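Halogenase PltM (Pseudomonas fluorescens, PDB 6BZN) halogenates phenolic substrates, showing chlorinase, brominase and iodinase activity, and belongs to the FAD-dependent halogenases. Local coordinates at residues Asn22-Ile27 and Asn48-Asp53; Leu211-Cys216 and Arg323-Ser328; Leu244-Leu249 and Asn265-Thr270. One frame throughout, in Å; residues are numbered along the deposited sequence.

Interaction 1 (Asn22-Ile27 and Asn48-Asp53). With CA (calcium ion), chain E.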
ATOM      1  N   ASN A  22      22.026 -23.124  16.130  1.00 49.51           N
ATOM      2  CA  ASN A  22      21.156 -22.434  15.119  1.00 47.62           C
ATOM      3  C   ASN A  22      20.850 -23.357  13.953  1.00 43.67           C
ATOM      4  O   ASN A  22      21.726 -23.589  13.122  1.00 46.29           O
ATOM      5  CB  ASN A  22      21.823 -21.153  14.561  1.00 49.46           C
ATOM      6  CG  ASN A  22      21.655 -19.931  15.463  1.00 50.21           C
ATOM      7  OD1 ASN A  22      20.998 -19.980  16.499  1.00 47.15           O
ATOM      8  ND2 ASN A  22      22.253 -18.811  15.051  1.00 52.05           N
ATOM      9  N   GLN A  23      19.626 -23.879  13.874  1.00 38.45           N
ATOM     10  CA  GLN A  23      19.250 -24.645  12.682  1.00 32.13           C
ATOM     11  C   GLN A  23      18.932 -23.795  11.441  1.00 26.43           C
ATOM     12  O   GLN A  23      19.042 -24.322  10.350  1.00 25.25           O
ATOM     13  CB  GLN A  23      18.200 -25.752  12.909  1.00 32.88           C
ATOM     14  CG  GLN A  23      17.014 -25.557  13.852  1.00 34.87           C
ATOM     15  CD  GLN A  23      16.266 -26.881  14.016  1.00 38.89           C
ATOM     16  OE1 GLN A  23      15.755 -27.205  15.095  1.00 42.01           O
ATOM     17  NE2 GLN A  23      16.232 -27.676  12.947  1.00 40.39           N
ATOM     18  N   TYR A  24      18.588 -22.509  11.590  1.00 20.97           N
ATOM     19  CA  TYR A  24      18.374 -21.627  10.429  1.00 18.81           C
ATOM     20  C   TYR A  24      19.192 -20.339  10.528  1.00 17.53           C
ATOM     21  O   TYR A  24      19.699 -19.997  11.594  1.00 17.27           O
ATOM     22  CB  TYR A  24      16.881 -21.294  10.252  1.00 18.78           C
ATOM     23  CG  TYR A  24      16.036 -22.523  10.102  1.00 18.60           C
ATOM     24  CD1 TYR A  24      15.798 -23.087   8.848  1.00 18.18           C
ATOM     25  CD2 TYR A  24      15.517 -23.160  11.226  1.00 19.08           C
ATOM     26  CE1 TYR A  24      15.046 -24.243   8.715  1.00 18.80           C
ATOM     27  CE2 TYR A  24      14.768 -24.315  11.108  1.00 19.38           C
ATOM     28  CZ  TYR A  24      14.525 -24.847   9.858  1.00 19.78           C
ATOM     29  OH  TYR A  24      13.770 -25.995   9.767  1.00 21.06           O
ATOM     30  N   ASP A  25      19.340 -19.643   9.405  1.00 15.89           N
ATOM     31  CA  ASP A  25      19.895 -18.283   9.423  1.00 15.65           C
ATOM     32  C   ASP A  25      18.827 -17.289   9.853  1.00 14.90           C
ATOM     33  O   ASP A  25      19.059 -16.472  10.735  1.00 14.14           O
ATOM     34  CB  ASP A  25      20.454 -17.889   8.060  1.00 16.04           C
ATOM     35  CG  ASP A  25      21.679 -18.699   7.685  1.00 17.02           C
ATOM     36  OD1 ASP A  25      22.723 -18.510   8.336  1.00 17.91           O
ATOM     37  OD2 ASP A  25      21.571 -19.541   6.774  1.00 17.25           O
ATOM     38  N   VAL A  26      17.651 -17.382   9.227  1.00 14.72           N
ATOM     39  CA  VAL A  26      16.550 -16.455   9.462  1.00 14.14           C
ATOM     40  C   VAL A  26      15.214 -17.192   9.620  1.00 13.39           C
ATOM     41  O   VAL A  26      14.902 -18.106   8.853  1.00 13.28           O
ATOM     42  CB  VAL A  26      16.425 -15.427   8.312  1.00 14.33           C
ATOM     43  CG1 VAL A  26      15.361 -14.380   8.621  1.00 14.67           C
ATOM     44  CG2 VAL A  26      17.758 -14.748   8.046  1.00 14.94           C
ATOM     45  N   ILE A  27      14.443 -16.784  10.622  1.00 13.09           N
ATOM     46  CA  ILE A  27      13.042 -17.158  10.754  1.00 12.74           C
ATOM     47  C   ILE A  27      12.199 -15.962  10.321  1.00 12.51           C
ATOM     48  O   ILE A  27      12.487 -14.805  10.685  1.00 12.33           O
ATOM     49  CB  ILE A  27      12.705 -17.611  12.187  1.00 13.19           C
ATOM     50  CG1 ILE A  27      13.337 -18.981  12.441  1.00 13.49           C
ATOM     51  CG2 ILE A  27      11.202 -17.716  12.404  1.00 13.45           C
ATOM     52  CD1 ILE A  27      13.478 -19.350  13.902  1.00 14.13           C
ATOM     53  N   ASN A  48      19.623 -20.253   4.915  0.50 15.89           N
ATOM     54  CA  ASN A  48      18.646 -21.265   5.302  0.50 16.02           C
ATOM     55  C   ASN A  48      17.519 -20.520   6.016  0.50 15.48           C
ATOM     56  O   ASN A  48      17.735 -19.941   7.078  0.50 15.52           O
ATOM     57  CB  ASN A  48      19.308 -22.291   6.235  0.50 16.45           C
ATOM     58  CG  ASN A  48      18.497 -23.573   6.394  0.50 17.12           C
ATOM     59  OD1 ASN A  48      17.543 -23.832   5.654  0.50 18.10           O
ATOM     60  ND2 ASN A  48      18.894 -24.399   7.363  0.50 17.53           N
ATOM     61  N   VAL A  49      16.325 -20.523   5.423  1.00 15.29           N
ATOM     62  CA  VAL A  49      15.208 -19.704   5.894  1.00 15.58           C
ATOM     63  C   VAL A  49      14.055 -20.597   6.296  1.00 14.65           C
ATOM     64  O   VAL A  49      13.789 -21.587   5.612  1.00 14.49           O
ATOM     65  CB  VAL A  49      14.771 -18.757   4.765  1.00 16.40           C
ATOM     66  CG1 VAL A  49      13.530 -17.991   5.155  1.00 17.22           C
ATOM     67  CG2 VAL A  49      15.915 -17.803   4.431  1.00 17.32           C
ATOM     68  N   LEU A  50      13.382 -20.237   7.388  1.00 13.87           N
ATOM     69  CA  LEU A  50      12.170 -20.903   7.838  1.00 14.57           C
ATOM     70  C   LEU A  50      11.060 -19.871   7.941  1.00 14.67           C
ATOM     71  O   LEU A  50      11.185 -18.884   8.693  1.00 13.48           O
ATOM     72  CB  LEU A  50      12.364 -21.550   9.205  1.00 15.19           C
ATOM     73  CG  LEU A  50      11.120 -22.243   9.787  1.00 16.00           C
ATOM     74  CD1 LEU A  50      10.614 -23.341   8.850  1.00 16.68           C
ATOM     75  CD2 LEU A  50      11.433 -22.796  11.169  1.00 16.37           C
ATOM     76  N   ILE A  51       9.990 -20.103   7.184  1.00 13.96           N
ATOM     77  CA  ILE A  51       8.806 -19.274   7.232  1.00 14.13           C
ATOM     78  C   ILE A  51       7.748 -19.967   8.085  1.00 14.18           C
ATOM     79  O   ILE A  51       7.386 -21.113   7.808  1.00 14.81           O
ATOM     80  CB  ILE A  51       8.255 -19.015   5.815  1.00 14.11           C
ATOM     81  CG1 ILE A  51       9.318 -18.330   4.960  1.00 14.38           C
ATOM     82  CG2 ILE A  51       6.987 -18.178   5.866  1.00 14.15           C
ATOM     83  CD1 ILE A  51       8.946 -18.222   3.499  1.00 14.82           C
ATOM     84  N   LEU A  52       7.247 -19.262   9.093  1.00 14.03           N
ATOM     85  CA  LEU A  52       6.224 -19.777  10.017  1.00 14.81           C
ATOM     86  C   LEU A  52       4.955 -18.991   9.862  1.00 15.25           C
ATOM     87  O   LEU A  52       5.016 -17.780   9.814  1.00 15.72           O
ATOM     88  CB  LEU A  52       6.697 -19.603  11.455  1.00 14.91           C
ATOM     89  CG  LEU A  52       7.970 -20.341  11.835  1.00 15.35           C
ATOM     90  CD1 LEU A  52       8.359 -19.989  13.266  1.00 15.24           C
ATOM     91  CD2 LEU A  52       7.816 -21.851  11.653  1.00 15.48           C
ATOM     92  N   ASP A  53       3.803 -19.658   9.794  1.00 15.76           N
ATOM     93  CA  ASP A  53       2.521 -18.951   9.753  1.00 17.65           C
ATOM     94  C   ASP A  53       1.468 -19.727  10.525  1.00 17.27           C
ATOM     95  O   ASP A  53       1.370 -20.952  10.370  1.00 16.85           O
ATOM     96  CB  ASP A  53       2.047 -18.771   8.303  1.00 19.16           C
ATOM     97  CG  ASP A  53       1.038 -17.617   8.142  1.00 22.05           C
ATOM     98  OD1 ASP A  53       0.288 -17.303   9.103  1.00 23.45           O
ATOM     99  OD2 ASP A  53       1.005 -17.013   7.041  1.00 24.45           O
TER
HETATM  100 CA    CA E 601      23.599 -20.614   7.112  1.00 19.83          CA
HETATM  101  O   HOH W   1      22.630 -21.339   9.118  1.00 24.98           O
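With its CG anti to the carbonyl carbon (chi1 -57°), Tyr24 lays its ring against Leu50, whose own CG is anti to the backbone N. Leu50 CB sits 3.7 Å from the Tyr24 ring centroid and only 8° off the normal, a CH-pi contact over the face, while Leu50 CD2 reaches Tyr24 CE2 at 3.7 Å. The Tyr24 hydroxyl is held by Glu157 and Arg159 of the neighbouring strand 157-159. Asp25 does double duty. Both its carboxylate oxygens bind the calcium ion, and Asp25 OD2 also accepts from Asn48 N through its anti lone pair (2.8 Å, nearly straight at 173°), so the metal ligand is oriented by the backbone N-H of the residue just before the next strand. Asn48 O receives Asp25 N at 2.8 Å and, weakly, Val26 N. The parallel register follows from the Val26-Val49 and Ile27-Leu50 bridges, with Leu50 N donating to Val26 O at 3.0 Å. Beyond them, Ile27 CG2 packs on Leu52 CD1 at 3.7 Å. Together the segments pair strands 24-29 and 49-52, which helix 33-44 connects: the first beta-alpha-beta unit of a Rossmann-type FAD-binding fold, with FAD-binding Asp53 just past the second strand.

Interaction 2 (Leu211-Cys216 and Arg323-Ser328)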
ATOM      1  N   LEU A 211      -0.794   9.912  16.111  1.00 20.34           N
ATOM      2  CA  LEU A 211      -1.327   9.692  14.759  1.00 19.20           C
ATOM      3  C   LEU A 211      -2.441  10.674  14.456  1.00 17.47           C
ATOM      4  O   LEU A 211      -3.370  10.837  15.261  1.00 16.15           O
ATOM      5  CB  LEU A 211      -1.847   8.258  14.574  1.00 18.94           C
ATOM      6  CG  LEU A 211      -0.748   7.207  14.516  1.00 20.39           C
ATOM      7  CD1 LEU A 211      -1.350   5.818  14.502  1.00 20.96           C
ATOM      8  CD2 LEU A 211       0.164   7.410  13.306  1.00 21.15           C
ATOM      9  N   ALA A 212      -2.341  11.323  13.297  1.00 15.56           N
ATOM     10  CA  ALA A 212      -3.389  12.216  12.795  1.00 16.06           C
ATOM     11  C   ALA A 212      -4.588  11.483  12.199  1.00 15.63           C
ATOM     12  O   ALA A 212      -5.676  12.040  12.163  1.00 15.99           O
ATOM     13  CB  ALA A 212      -2.820  13.193  11.768  1.00 16.20           C
ATOM     14  N   THR A 213      -4.386  10.253  11.709  1.00 14.85           N
ATOM     15  CA  THR A 213      -5.440   9.485  11.082  1.00 14.44           C
ATOM     16  C   THR A 213      -6.058   8.521  12.102  1.00 14.53           C
ATOM     17  O   THR A 213      -5.340   7.755  12.748  1.00 14.59           O
ATOM     18  CB  THR A 213      -4.895   8.694   9.880  1.00 14.80           C
ATOM     19  OG1 THR A 213      -4.139   9.570   9.033  1.00 15.17           O
ATOM     20  CG2 THR A 213      -6.012   8.098   9.074  1.00 15.14           C
ATOM     21  N   ASP A 214      -7.384   8.567  12.213  1.00 14.20           N
ATOM     22  CA  ASP A 214      -8.174   7.703  13.089  1.00 14.87           C
ATOM     23  C   ASP A 214      -9.359   7.216  12.267  1.00 13.86           C
ATOM     24  O   ASP A 214     -10.375   7.912  12.150  1.00 13.06           O
ATOM     25  CB  ASP A 214      -8.605   8.510  14.317  1.00 16.05           C
ATOM     26  CG  ASP A 214      -9.362   7.688  15.363  1.00 17.99           C
ATOM     27  OD1 ASP A 214      -9.651   6.487  15.178  1.00 16.90           O
ATOM     28  OD2 ASP A 214      -9.670   8.297  16.415  1.00 21.24           O
ATOM     29  N   THR A 215      -9.211   6.031  11.670  1.00 12.57           N
ATOM     30  CA  THR A 215     -10.176   5.512  10.739  1.00 11.90           C
ATOM     31  C   THR A 215     -10.483   4.058  10.984  1.00 12.31           C
ATOM     32  O   THR A 215      -9.673   3.333  11.566  1.00 11.95           O
ATOM     33  CB  THR A 215      -9.720   5.643   9.260  1.00 11.78           C
ATOM     34  OG1 THR A 215      -8.475   4.974   9.057  1.00 11.38           O
ATOM     35  CG2 THR A 215      -9.597   7.109   8.841  1.00 12.04           C
ATOM     36  N   CYS A 216     -11.667   3.663  10.521  1.00 12.29           N
ATOM     37  CA  CYS A 216     -12.140   2.285  10.556  1.00 13.20           C
ATOM     38  C   CYS A 216     -12.344   1.826   9.116  1.00 13.17           C
ATOM     39  O   CYS A 216     -12.325   2.647   8.184  1.00 12.87           O
ATOM     40  CB  CYS A 216     -13.447   2.161  11.351  1.00 13.38           C
ATOM     41  SG  CYS A 216     -14.840   3.089  10.681  1.00 14.32           S
ATOM     42  N   ARG A 323     -10.355   0.334  14.349  1.00 17.17           N
ATOM     43  CA  ARG A 323      -9.261   1.260  14.174  1.00 17.12           C
ATOM     44  C   ARG A 323      -8.060   0.636  13.485  1.00 16.65           C
ATOM     45  O   ARG A 323      -7.338  -0.194  14.054  1.00 17.43           O
ATOM     46  CB  ARG A 323      -8.792   1.878  15.475  1.00 18.21           C
ATOM     47  CG  ARG A 323      -7.664   2.841  15.146  1.00 18.73           C
ATOM     48  CD  ARG A 323      -7.492   3.960  16.094  1.00 19.19           C
ATOM     49  NE  ARG A 323      -6.713   5.040  15.484  1.00 18.52           N
ATOM     50  CZ  ARG A 323      -6.213   6.060  16.163  1.00 18.12           C
ATOM     51  NH1 ARG A 323      -6.407   6.147  17.473  1.00 18.34           N
ATOM     52  NH2 ARG A 323      -5.532   7.006  15.536  1.00 17.69           N
ATOM     53  N   ILE A 324      -7.796   1.115  12.281  1.00 14.78           N
ATOM     54  CA  ILE A 324      -6.793   0.500  11.431  1.00 13.38           C
ATOM     55  C   ILE A 324      -5.401   1.112  11.524  1.00 12.85           C
ATOM     56  O   ILE A 324      -4.453   0.560  10.958  1.00 13.60           O
ATOM     57  CB  ILE A 324      -7.287   0.433   9.970  1.00 13.00           C
ATOM     58  CG1 ILE A 324      -7.359   1.815   9.333  1.00 12.74           C
ATOM     59  CG2 ILE A 324      -8.633  -0.271   9.907  1.00 12.87           C
ATOM     60  CD1 ILE A 324      -7.923   1.809   7.932  1.00 12.94           C
ATOM     61  N   ASN A 325      -5.251   2.201  12.274  1.00 12.39           N
ATOM     62  CA  ASN A 325      -4.033   3.001  12.268  1.00 12.01           C
ATOM     63  C   ASN A 325      -3.149   2.688  13.466  1.00 12.26           C
ATOM     64  O   ASN A 325      -3.635   2.640  14.579  1.00 12.36           O
ATOM     65  CB  ASN A 325      -4.348   4.500  12.306  1.00 12.09           C
ATOM     66  CG  ASN A 325      -5.746   4.817  11.823  1.00 11.81           C
ATOM     67  OD1 ASN A 325      -6.693   4.840  12.622  1.00 11.85           O
ATOM     68  ND2 ASN A 325      -5.904   5.020  10.517  1.00 11.72           N
ATOM     69  N   TYR A 326      -1.855   2.546  13.221  1.00 11.82           N
ATOM     70  CA  TYR A 326      -0.877   2.360  14.299  1.00 12.37           C
ATOM     71  C   TYR A 326       0.497   2.667  13.766  1.00 12.67           C
ATOM     72  O   TYR A 326       0.706   2.671  12.550  1.00 12.20           O
ATOM     73  CB  TYR A 326      -0.953   0.947  14.873  1.00 12.67           C
ATOM     74  CG  TYR A 326      -0.812  -0.162  13.858  1.00 12.82           C
ATOM     75  CD1 TYR A 326       0.438  -0.663  13.513  1.00 13.23           C
ATOM     76  CD2 TYR A 326      -1.921  -0.708  13.249  1.00 13.23           C
ATOM     77  CE1 TYR A 326       0.575  -1.681  12.570  1.00 13.63           C
ATOM     78  CE2 TYR A 326      -1.798  -1.717  12.297  1.00 13.54           C
ATOM     79  CZ  TYR A 326      -0.551  -2.205  11.969  1.00 13.57           C
ATOM     80  OH  TYR A 326      -0.444  -3.202  11.029  1.00 14.11           O
ATOM     81  N   ARG A 327       1.414   2.965  14.676  1.00 13.00           N
ATOM     82  CA  ARG A 327       2.813   3.161  14.350  1.00 13.66           C
ATOM     83  C   ARG A 327       3.646   2.489  15.434  1.00 13.89           C
ATOM     84  O   ARG A 327       3.095   1.945  16.395  1.00 14.52           O
ATOM     85  CB  ARG A 327       3.145   4.650  14.240  1.00 14.27           C
ATOM     86  CG  ARG A 327       3.006   5.437  15.524  1.00 15.45           C
ATOM     87  CD  ARG A 327       3.474   6.882  15.375  1.00 16.49           C
ATOM     88  NE  ARG A 327       3.494   7.475  16.716  1.00 18.86           N
ATOM     89  CZ  ARG A 327       4.545   7.540  17.533  1.00 19.73           C
ATOM     90  NH1 ARG A 327       5.756   7.094  17.187  1.00 21.24           N
ATOM     91  NH2 ARG A 327       4.380   8.082  18.728  1.00 21.03           N
ATOM     92  N   SER A 328       4.961   2.500  15.250  1.00 14.26           N
ATOM     93  CA  SER A 328       5.890   1.942  16.236  1.00 14.26           C
ATOM     94  C   SER A 328       7.022   2.901  16.526  1.00 14.68           C
ATOM     95  O   SER A 328       7.444   3.671  15.664  1.00 13.91           O
ATOM     96  CB  SER A 328       6.464   0.615  15.758  1.00 14.33           C
ATOM     97  OG  SER A 328       5.457  -0.364  15.572  1.00 14.57           O
TER
HETATM   98  O   HOH W   2      -4.227   8.654  17.531  1.00 23.85           O
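Arg323 meets Thr213 and Asp214 with different parts of its guanidinium group. Arg323 NH2 donates to Thr213 O (2.9 Å), which lies at the edge of the group, and also to water 2, itself bonded to Leu211 O. Asp214 instead stacks over one face: Asp214 OD1 is 3.3 Å from Arg323 NE, well out of the guanidinium plane, and the two flat groups are only 20° apart. This salt bridge is therefore one of charges alone, and Asp214 OD1 takes its hydrogen bond from Asn282. Ile324 follows with a backbone bond, N to Thr215 O at 3.0 Å, and its CG1 comes within 3.4 Å of Thr215 OG1, which is also hydrogen-bonded to Asp347. Asn325 swings its amide toward 211-216 with chi1 at -22°, away from the staggered positions. Asn325 OD1 accepts Thr215 N at 2.9 Å on an in-plane lone pair and also Arg323 NE, whereas Asn325 ND2 donates to Thr215 OG1 (3.0 Å) and to Ile346 O. Tyr326, an FAD-binding residue, directs CB away, and its hydroxyl is hydrogen-bonded to Gln341 O; here it offers its backbone, Tyr326 CA lying 3.5 Å from Leu211 CD1. Arg327 runs past Leu211 in the opposite direction, CD against CD2, and carries its charge to Glu209. Asn325 is thus bonded at both ends of its amide, which fixes the flip of the group, and its OD1 helps to hold the Arg323 side chain. The charge of Arg323 is probably balanced in part by Asp214, while its guanidinium edge serves directional bonds to neutral oxygens.

Interaction 3 (Leu244-Leu249 and Asn265-Thr270)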
ATOM      1  N   LEU A 244     -13.551   4.214 -15.693  1.00 16.61           N
ATOM      2  CA  LEU A 244     -13.394   4.137 -14.241  1.00 16.95           C
ATOM      3  C   LEU A 244     -13.503   2.680 -13.766  1.00 16.07           C
ATOM      4  O   LEU A 244     -12.902   2.318 -12.756  1.00 15.40           O
ATOM      5  CB  LEU A 244     -14.378   5.022 -13.496  1.00 18.11           C
ATOM      6  CG  LEU A 244     -14.542   6.519 -13.801  1.00 19.78           C
ATOM      7  CD1 LEU A 244     -14.792   7.293 -12.512  1.00 19.42           C
ATOM      8  CD2 LEU A 244     -13.398   7.136 -14.567  1.00 20.61           C
ATOM      9  N   PHE A 245     -14.235   1.860 -14.527  1.00 15.71           N
ATOM     10  CA  PHE A 245     -14.275   0.406 -14.346  1.00 16.02           C
ATOM     11  C   PHE A 245     -12.877  -0.223 -14.359  1.00 16.00           C
ATOM     12  O   PHE A 245     -12.605  -1.152 -13.598  1.00 14.90           O
ATOM     13  CB  PHE A 245     -15.144  -0.221 -15.452  1.00 16.14           C
ATOM     14  CG  PHE A 245     -15.373  -1.705 -15.318  1.00 15.83           C
ATOM     15  CD1 PHE A 245     -15.808  -2.264 -14.113  1.00 15.67           C
ATOM     16  CD2 PHE A 245     -15.211  -2.549 -16.424  1.00 16.02           C
ATOM     17  CE1 PHE A 245     -16.036  -3.636 -14.001  1.00 15.48           C
ATOM     18  CE2 PHE A 245     -15.448  -3.927 -16.315  1.00 15.98           C
ATOM     19  CZ  PHE A 245     -15.874  -4.459 -15.103  1.00 15.73           C
ATOM     20  N   LYS A 246     -12.010   0.299 -15.226  1.00 15.49           N
ATOM     21  CA  LYS A 246     -10.618  -0.111 -15.342  1.00 16.27           C
ATOM     22  C   LYS A 246      -9.701   0.816 -14.539  1.00 14.98           C
ATOM     23  O   LYS A 246      -8.643   1.229 -15.009  1.00 14.28           O
ATOM     24  CB  LYS A 246     -10.194  -0.140 -16.824  1.00 17.64           C
ATOM     25  CG  LYS A 246     -10.990  -1.102 -17.698  1.00 20.18           C
ATOM     26  CD  LYS A 246     -10.372  -1.188 -19.087  1.00 23.34           C
ATOM     27  CE  LYS A 246     -11.186  -2.049 -20.054  1.00 26.17           C
ATOM     28  NZ  LYS A 246     -11.088  -3.503 -19.753  1.00 28.48           N
ATOM     29  N   SER A 247     -10.104   1.109 -13.309  1.00 14.55           N
ATOM     30  CA  SER A 247      -9.349   1.949 -12.400  1.00 14.14           C
ATOM     31  C   SER A 247      -9.645   1.532 -10.967  1.00 13.50           C
ATOM     32  O   SER A 247     -10.633   0.845 -10.696  1.00 12.97           O
ATOM     33  CB  SER A 247      -9.744   3.416 -12.588  1.00 14.77           C
ATOM     34  OG  SER A 247     -10.952   3.727 -11.911  1.00 15.33           O
ATOM     35  N   THR A 248      -8.791   1.958 -10.055  1.00 13.38           N
ATOM     36  CA  THR A 248      -9.118   1.926  -8.639  1.00 13.07           C
ATOM     37  C   THR A 248      -9.989   3.141  -8.351  1.00 12.65           C
ATOM     38  O   THR A 248      -9.501   4.263  -8.313  1.00 11.70           O
ATOM     39  CB  THR A 248      -7.854   2.001  -7.796  1.00 13.99           C
ATOM     40  OG1 THR A 248      -6.925   1.013  -8.269  1.00 15.08           O
ATOM     41  CG2 THR A 248      -8.148   1.804  -6.309  1.00 13.88           C
ATOM     42  N   LEU A 249     -11.274   2.899  -8.143  1.00 12.15           N
ATOM     43  CA  LEU A 249     -12.256   3.954  -8.006  1.00 12.37           C
ATOM     44  C   LEU A 249     -12.482   4.245  -6.532  1.00 12.36           C
ATOM     45  O   LEU A 249     -12.753   3.321  -5.746  1.00 12.35           O
ATOM     46  CB  LEU A 249     -13.544   3.531  -8.704  1.00 12.66           C
ATOM     47  CG  LEU A 249     -14.841   4.286  -8.457  1.00 12.90           C
ATOM     48  CD1 LEU A 249     -14.688   5.766  -8.762  1.00 13.35           C
ATOM     49  CD2 LEU A 249     -15.930   3.651  -9.312  1.00 13.17           C
ATOM     50  N   ASN A 265     -12.546  -6.948 -14.755  1.00 15.86           N
ATOM     51  CA  ASN A 265     -12.454  -5.872 -15.737  1.00 16.94           C
ATOM     52  C   ASN A 265     -11.339  -6.074 -16.761  1.00 19.40           C
ATOM     53  O   ASN A 265     -11.026  -5.150 -17.521  1.00 21.09           O
ATOM     54  CB  ASN A 265     -12.256  -4.531 -15.012  1.00 16.38           C
ATOM     55  CG  ASN A 265     -10.949  -4.457 -14.225  1.00 15.43           C
ATOM     56  OD1 ASN A 265     -10.175  -5.414 -14.172  1.00 14.83           O
ATOM     57  ND2 ASN A 265     -10.717  -3.321 -13.582  1.00 15.02           N
ATOM     58  N   HIS A 266     -10.719  -7.257 -16.751  1.00 20.93           N
ATOM     59  CA  HIS A 266      -9.613  -7.578 -17.644  1.00 23.47           C
ATOM     60  C   HIS A 266     -10.179  -8.458 -18.761  1.00 24.07           C
ATOM     61  O   HIS A 266     -10.842  -9.448 -18.477  1.00 20.20           O
ATOM     62  CB  HIS A 266      -8.503  -8.328 -16.893  1.00 24.08           C
ATOM     63  CG  HIS A 266      -7.229  -8.449 -17.669  1.00 26.73           C
ATOM     64  ND1 HIS A 266      -6.141  -7.633 -17.458  1.00 29.80           N
ATOM     65  CD2 HIS A 266      -6.882  -9.273 -18.681  1.00 27.80           C
ATOM     66  CE1 HIS A 266      -5.174  -7.959 -18.298  1.00 29.45           C
ATOM     67  NE2 HIS A 266      -5.601  -8.950 -19.056  1.00 28.82           N
ATOM     68  N   PRO A 267      -9.900  -8.122 -20.033  1.00 27.49           N
ATOM     69  CA  PRO A 267     -10.523  -8.924 -21.105  1.00 28.49           C
ATOM     70  C   PRO A 267     -10.127 -10.420 -21.119  1.00 27.76           C
ATOM     71  O   PRO A 267     -10.920 -11.240 -21.549  1.00 30.91           O
ATOM     72  CB  PRO A 267     -10.095  -8.211 -22.403  1.00 29.55           C
ATOM     73  CG  PRO A 267      -9.248  -7.045 -22.008  1.00 30.00           C
ATOM     74  CD  PRO A 267      -8.920  -7.147 -20.552  1.00 29.45           C
ATOM     75  N   GLN A 268      -8.913 -10.754 -20.695  1.00 26.28           N
ATOM     76  CA  GLN A 268      -8.506 -12.160 -20.447  1.00 27.07           C
ATOM     77  C   GLN A 268      -8.608 -12.707 -18.996  1.00 24.04           C
ATOM     78  O   GLN A 268      -8.140 -13.808 -18.722  1.00 22.54           O
ATOM     79  CB  GLN A 268      -7.086 -12.390 -20.973  1.00 29.89           C
ATOM     80  CG  GLN A 268      -6.944 -12.202 -22.474  1.00 34.47           C
ATOM     81  CD  GLN A 268      -6.222 -10.914 -22.817  1.00 38.95           C
ATOM     82  OE1 GLN A 268      -5.030 -10.769 -22.516  1.00 46.12           O
ATOM     83  NE2 GLN A 268      -6.928  -9.971 -23.441  1.00 41.84           N
ATOM     84  N   GLY A 269      -9.241 -11.964 -18.094  1.00 21.74           N
ATOM     85  CA  GLY A 269      -9.443 -12.391 -16.709  1.00 19.92           C
ATOM     86  C   GLY A 269     -10.654 -13.287 -16.576  1.00 19.01           C
ATOM     87  O   GLY A 269     -11.558 -13.249 -17.412  1.00 20.21           O
ATOM     88  N   THR A 270     -10.649 -14.139 -15.557  1.00 16.70           N
ATOM     89  CA  THR A 270     -11.787 -14.989 -15.252  1.00 15.53           C
ATOM     90  C   THR A 270     -12.415 -14.716 -13.895  1.00 14.93           C
ATOM     91  O   THR A 270     -13.449 -15.299 -13.571  1.00 14.50           O
ATOM     92  CB  THR A 270     -11.379 -16.465 -15.317  1.00 15.27           C
ATOM     93  OG1 THR A 270     -10.138 -16.644 -14.608  1.00 14.13           O
ATOM     94  CG2 THR A 270     -11.226 -16.900 -16.760  1.00 15.26           C
TER
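Asn265 carries both polar links to the other segment, one through its side chain and one through its backbone. Asn265 ND2 donates to Phe245 O at 2.9 Å in an almost straight bond (174°), with the acceptor lying in the amide plane. The second bond runs the other way across the contact: Lys246 NZ donates to Asn265 O at 2.8 Å. The Lys246 chain is extended as far as CE and then bends at the last torsion (chi4 -72°), which turns the ammonium group onto the carbonyl. Asn265 OD1, the remaining end of the amide, accepts from Ile106 N, so the group is held at both ends and bridges 244-249 to a separate part of the chain. Around these bonds the packing is small and local. Asn265 CB lies over one face of the Phe245 ring, 3.7 Å from its centroid, a CH-pi contact displaced toward the rim; Asn265 CB comes closest to Phe245 CE2, at 3.5 Å. Ring and amide planes stand 79° apart, so the contact comes from the methylene and does not stack the amide. Farther out, Pro267 CD approaches Lys246 NZ to 4.3 Å. Pro267 itself belongs to a type I beta turn from His266 to Gly269, closed by Gly269 N bonding to His266 O at 3.0 Å. The contact thus joins the lead-in to strand 248-253 with the connection between strands 256-262 and 273-281, as packing of loops at one end of antiparallel neighbours in the mixed sheet.

How the interactions relate
Interaction 1 belongs to the parallel nucleotide-binding sheet, whereas interactions 2 and 3 both reach the mixed seven-stranded sheet, at places on opposite sides of the chain's centre. None touches another: the nearest atoms of interactions 2 and 3 are about 14 Å apart, as are those of 1 and 2. Interactions 1 and 2 are largely buried; interaction 3 is only partly so and covers less than half the area of either. Regular strand pairing governs interaction 1, with calcium at its edge. Interaction 2 relies on an arginine and an asparagine between mostly irregular segments, and interaction 3 on an asparagine and a lysine joining loops without an acidic partner between its segments.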